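Local coordinates for protein NAD-dependent dehydrogenase (Rhizobium meliloti, PDB 4Z0P) that reduces glyoxylate and hydroxypyruvate with NADPH as the hydride donor, as a member of the D-isomer specific 2-hydroxyacid dehydrogenase family, at residues Q110-R119 and W273-T281. Numbering follows the deposited sequence. Where two conformers were deposited one is given.
Sequences QCLLHLRQHR and WDMPNVYVT. With OXD (oxalic acid), chain D.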
loop_
_atom_site.group_PDB
_atom_site.type_symbol
_atom_site.label_atom_id
_atom_site.label_comp_id
_atom_site.label_asym_id
_atom_site.label_seq_id
_atom_site.Cartn_x
_atom_site.Cartn_y
_atom_site.Cartn_z
ATOM N N GLN A 110 -1.994 2.949 4.485
ATOM C CA GLN A 110 -2.055 2.798 5.944
ATOM C C GLN A 110 -2.351 1.357 6.329
ATOM O O GLN A 110 -1.763 0.819 7.268
ATOM C CB GLN A 110 -3.135 3.668 6.571
ATOM C CG GLN A 110 -3.073 5.138 6.226
ATOM C CD GLN A 110 -1.686 5.713 6.236
ATOM O OE1 GLN A 110 -0.926 5.543 7.197
ATOM N NE2 GLN A 110 -1.332 6.407 5.155
ATOM N N CYS A 111 -3.311 0.739 5.646
ATOM C CA CYS A 111 -3.643 -0.652 5.995
ATOM C C CYS A 111 -2.417 -1.573 5.788
ATOM O O CYS A 111 -2.198 -2.488 6.578
ATOM C CB CYS A 111 -4.853 -1.153 5.207
ATOM S SG CYS A 111 -6.386 -0.307 5.735
ATOM N N LEU A 112 -1.634 -1.349 4.730
ATOM C CA LEU A 112 -0.429 -2.137 4.516
ATOM C C LEU A 112 0.671 -1.840 5.522
ATOM O O LEU A 112 1.321 -2.792 6.030
ATOM C CB LEU A 112 0.073 -2.001 3.085
ATOM C CG LEU A 112 -0.835 -2.597 2.014
ATOM C CD1 LEU A 112 -0.351 -2.212 0.618
ATOM C CD2 LEU A 112 -0.993 -4.105 2.145
ATOM N N LEU A 113 0.868 -0.568 5.851
ATOM C CA LEU A 113 1.882 -0.187 6.856
ATOM C C LEU A 113 1.600 -0.877 8.183
ATOM O O LEU A 113 2.515 -1.392 8.830
ATOM C CB LEU A 113 1.905 1.325 7.055
ATOM C CG LEU A 113 2.578 2.200 5.982
ATOM C CD1 LEU A 113 2.258 3.657 6.289
ATOM C CD2 LEU A 113 4.068 1.967 6.030
ATOM N N HIS A 114 0.337 -0.886 8.603
ATOM C CA HIS A 114 -0.027 -1.565 9.851
ATOM C C HIS A 114 0.025 -3.094 9.733
ATOM O O HIS A 114 0.609 -3.766 10.587
ATOM C CB HIS A 114 -1.371 -1.059 10.349
ATOM C CG HIS A 114 -1.307 0.356 10.817
ATOM N ND1 HIS A 114 -0.692 0.746 11.991
ATOM C CD2 HIS A 114 -1.786 1.485 10.260
ATOM C CE1 HIS A 114 -0.799 2.053 12.131
ATOM N NE2 HIS A 114 -1.461 2.526 11.094
ATOM N N LEU A 115 -0.510 -3.645 8.648
ATOM C CA LEU A 115 -0.476 -5.097 8.436
ATOM C C LEU A 115 0.941 -5.622 8.441
ATOM O O LEU A 115 1.246 -6.629 9.080
ATOM C CB LEU A 115 -1.112 -5.471 7.111
ATOM C CG LEU A 115 -1.008 -6.948 6.662
ATOM C CD1 LEU A 115 -1.840 -7.831 7.592
ATOM C CD2 LEU A 115 -1.401 -7.089 5.199
ATOM N N ARG A 116 1.793 -4.943 7.690
ATOM C CA ARG A 116 3.155 -5.415 7.456
ATOM C C ARG A 116 4.173 -4.915 8.504
ATOM O O ARG A 116 5.370 -5.054 8.332
ATOM C CB ARG A 116 3.580 -5.074 6.030
ATOM C CG ARG A 116 2.729 -5.716 4.931
ATOM C CD ARG A 116 2.639 -7.246 4.974
ATOM N NE ARG A 116 3.962 -7.782 4.714
ATOM C CZ ARG A 116 4.326 -8.496 3.648
ATOM N NH1 ARG A 116 3.450 -8.910 2.750
ATOM N NH2 ARG A 116 5.602 -8.816 3.515
ATOM N N GLN A 117 3.678 -4.407 9.617
ATOM C CA GLN A 117 4.491 -4.144 10.818
ATOM C C GLN A 117 5.659 -3.231 10.475
ATOM O O GLN A 117 6.792 -3.401 10.929
ATOM C CB GLN A 117 4.981 -5.459 11.431
ATOM C CG GLN A 117 3.838 -6.401 11.714
ATOM C CD GLN A 117 4.284 -7.699 12.324
ATOM O OE1 GLN A 117 4.446 -7.804 13.543
ATOM N NE2 GLN A 117 4.484 -8.701 11.484
ATOM N N HIS A 118 5.348 -2.208 9.688
ATOM C CA HIS A 118 6.387 -1.317 9.179
ATOM C C HIS A 118 7.158 -0.638 10.288
ATOM O O HIS A 118 8.393 -0.582 10.229
ATOM C CB HIS A 118 5.791 -0.286 8.233
ATOM C CG HIS A 118 6.800 0.670 7.705
ATOM N ND1 HIS A 118 7.764 0.290 6.795
ATOM C CD2 HIS A 118 7.013 1.982 7.958
ATOM C CE1 HIS A 118 8.506 1.339 6.490
ATOM N NE2 HIS A 118 8.071 2.379 7.180
ATOM N N ARG A 119 6.460 -0.142 11.315
ATOM C CA ARG A 119 7.179 0.518 12.414
ATOM C C ARG A 119 8.109 -0.430 13.191
ATOM O O ARG A 119 9.225 -0.040 13.540
ATOM C CB ARG A 119 6.253 1.331 13.320
ATOM C CG ARG A 119 5.899 2.699 12.697
ATOM C CD ARG A 119 7.008 3.760 12.850
ATOM N NE ARG A 119 6.705 5.069 12.238
ATOM C CZ ARG A 119 5.856 5.966 12.754
ATOM N NH1 ARG A 119 5.209 5.702 13.872
ATOM N NH2 ARG A 119 5.651 7.130 12.154
ATOM N N TRP A 273 3.349 13.666 16.941
ATOM C CA TRP A 273 4.520 13.687 16.074
ATOM C C TRP A 273 5.546 12.611 16.422
ATOM O O TRP A 273 6.230 12.107 15.530
ATOM C CB TRP A 273 5.207 15.040 16.108
ATOM C CG TRP A 273 4.384 16.242 15.667
ATOM C CD1 TRP A 273 3.909 17.245 16.458
ATOM C CD2 TRP A 273 4.017 16.589 14.329
ATOM N NE1 TRP A 273 3.266 18.184 15.707
ATOM C CE2 TRP A 273 3.309 17.816 14.391
ATOM C CE3 TRP A 273 4.205 15.987 13.089
ATOM C CZ2 TRP A 273 2.805 18.442 13.265
ATOM C CZ3 TRP A 273 3.710 16.628 11.952
ATOM C CH2 TRP A 273 3.021 17.834 12.042
ATOM N N ASP A 274 5.704 12.322 17.709
ATOM C CA ASP A 274 6.776 11.448 18.201
ATOM C C ASP A 274 6.316 10.064 18.644
ATOM O O ASP A 274 7.122 9.322 19.198
ATOM C CB ASP A 274 7.468 12.094 19.410
ATOM C CG ASP A 274 8.237 13.361 19.064
ATOM O OD1 ASP A 274 8.736 13.500 17.936
ATOM O OD2 ASP A 274 8.374 14.209 19.972
ATOM N N MET A 275 5.059 9.691 18.416
ATOM C CA MET A 275 4.623 8.429 18.958
ATOM C C MET A 275 4.979 7.272 18.079
ATOM O O MET A 275 4.865 7.361 16.868
ATOM C CB MET A 275 3.174 8.475 19.261
ATOM C CG MET A 275 3.025 9.228 20.544
ATOM S SD MET A 275 1.323 9.595 20.706
ATOM C CE MET A 275 0.792 8.056 21.462
ATOM N N PRO A 276 5.441 6.175 18.712
ATOM C CA PRO A 276 6.072 5.127 17.919
ATOM C C PRO A 276 5.146 4.369 16.954
ATOM O O PRO A 276 5.631 3.844 15.952
ATOM C CB PRO A 276 6.679 4.205 18.981
ATOM C CG PRO A 276 5.844 4.403 20.202
ATOM C CD PRO A 276 5.410 5.844 20.158
ATOM N N ASN A 277 3.841 4.319 17.218
ATOM C CA ASN A 277 2.938 3.608 16.300
ATOM C C ASN A 277 1.844 4.520 15.744
ATOM O O ASN A 277 0.767 4.037 15.413
ATOM C CB ASN A 277 2.344 2.360 16.963
ATOM C CG ASN A 277 3.396 1.319 17.303
ATOM O OD1 ASN A 277 4.120 0.851 16.418
ATOM N ND2 ASN A 277 3.488 0.940 18.585
ATOM N N VAL A 278 2.156 5.808 15.590
ATOM C CA VAL A 278 1.284 6.769 14.926
ATOM C C VAL A 278 1.948 7.332 13.702
ATOM O O VAL A 278 3.088 7.806 13.767
ATOM C CB VAL A 278 0.874 7.953 15.833
ATOM C CG1 VAL A 278 -0.078 8.872 15.083
ATOM C CG2 VAL A 278 0.184 7.435 17.092
ATOM N N TYR A 279 1.231 7.282 12.578
ATOM C CA TYR A 279 1.650 7.936 11.348
ATOM C C TYR A 279 0.895 9.229 11.160
ATOM O O TYR A 279 -0.330 9.218 11.095
ATOM C CB TYR A 279 1.360 7.079 10.135
ATOM C CG TYR A 279 2.115 5.783 10.102
ATOM C CD1 TYR A 279 3.460 5.759 9.791
ATOM C CD2 TYR A 279 1.509 4.599 10.448
ATOM C CE1 TYR A 279 4.161 4.572 9.732
ATOM C CE2 TYR A 279 2.198 3.386 10.432
ATOM C CZ TYR A 279 3.534 3.374 10.076
ATOM O OH TYR A 279 4.204 2.191 10.025
ATOM N N VAL A 280 1.608 10.342 11.090
ATOM C CA VAL A 280 0.970 11.657 10.901
ATOM C C VAL A 280 1.220 12.149 9.477
ATOM O O VAL A 280 2.368 12.208 9.033
ATOM C CB VAL A 280 1.554 12.712 11.886
ATOM C CG1 VAL A 280 1.081 14.128 11.577
ATOM C CG2 VAL A 280 1.233 12.323 13.317
ATOM N N THR A 281 0.149 12.542 8.796
ATOM C CA THR A 281 0.239 13.258 7.542
ATOM C C THR A 281 -0.573 14.536 7.630
ATOM O O THR A 281 -1.573 14.588 8.362
ATOM C CB THR A 281 -0.153 12.390 6.316
ATOM O OG1 THR A 281 -1.417 11.725 6.541
ATOM C CG2 THR A 281 0.946 11.386 5.984
HETATM C C1 OXD D . 9.631 5.425 8.172
HETATM C C2 OXD D . 8.725 5.171 9.280
HETATM O O3 OXD D . 10.507 6.300 8.294
HETATM O O4 OXD D . 7.515 5.012 9.037
HETATM O O5 OXD D . 9.497 4.755 7.129
HETATM O O6 OXD D . 9.174 5.119 10.439
HETATM O O HOH W 1 3.431 0.050 11.383
HETATM O O HOH W 2 4.405 10.075 11.391
#
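Helix 110-115 runs roughly antiparallel to strand 278-280, at 151° with the axes 10.8 Å apart, and Tyr279, whose large flat ring can bridge that gap, reaches across from the strand. Leu113 offers an apolar methyl, CD1, to one ring face in a CH-pi contact, 4.0 Å from the ring centroid, while the Arg119 guanidinium lies off-centre over the opposite face as a cation-pi partner, its flat shape still letting its N-H groups donate outward. Tyr279 and His114 form an offset edge-to-face pair, the tyrosine edge toward the imidazole face. Tyr279 OH meets a water 2.7 Å away that also bonds Leu113 O and Arg119 N, where a Schellman motif at Gln117 has ended the helix. Bent at chi2 (-79°), Arg119 brings NH1 and NH2 end-on to Val278 O, both from above its carbonyl plane, and NH1 also donates to Pro276 O at 2.8 Å. His118 NE2 donates almost straight to oxalate O5 at 2.8 Å, and Arg119 NE to O6. A leucine in place of Arg119 would probably leave both carbonyls without these donors and weaken the grip on oxalate. This oxalate, distinct from that near Arg235 and His283, is also held by His118 and Arg119 of the second subunit, whose Glu122 salt-bridges Arg119, at a dimer interface beside strand 278-280, the Rossmann-type sheet's edge strand within this chain, paired in parallel with strand 255-258.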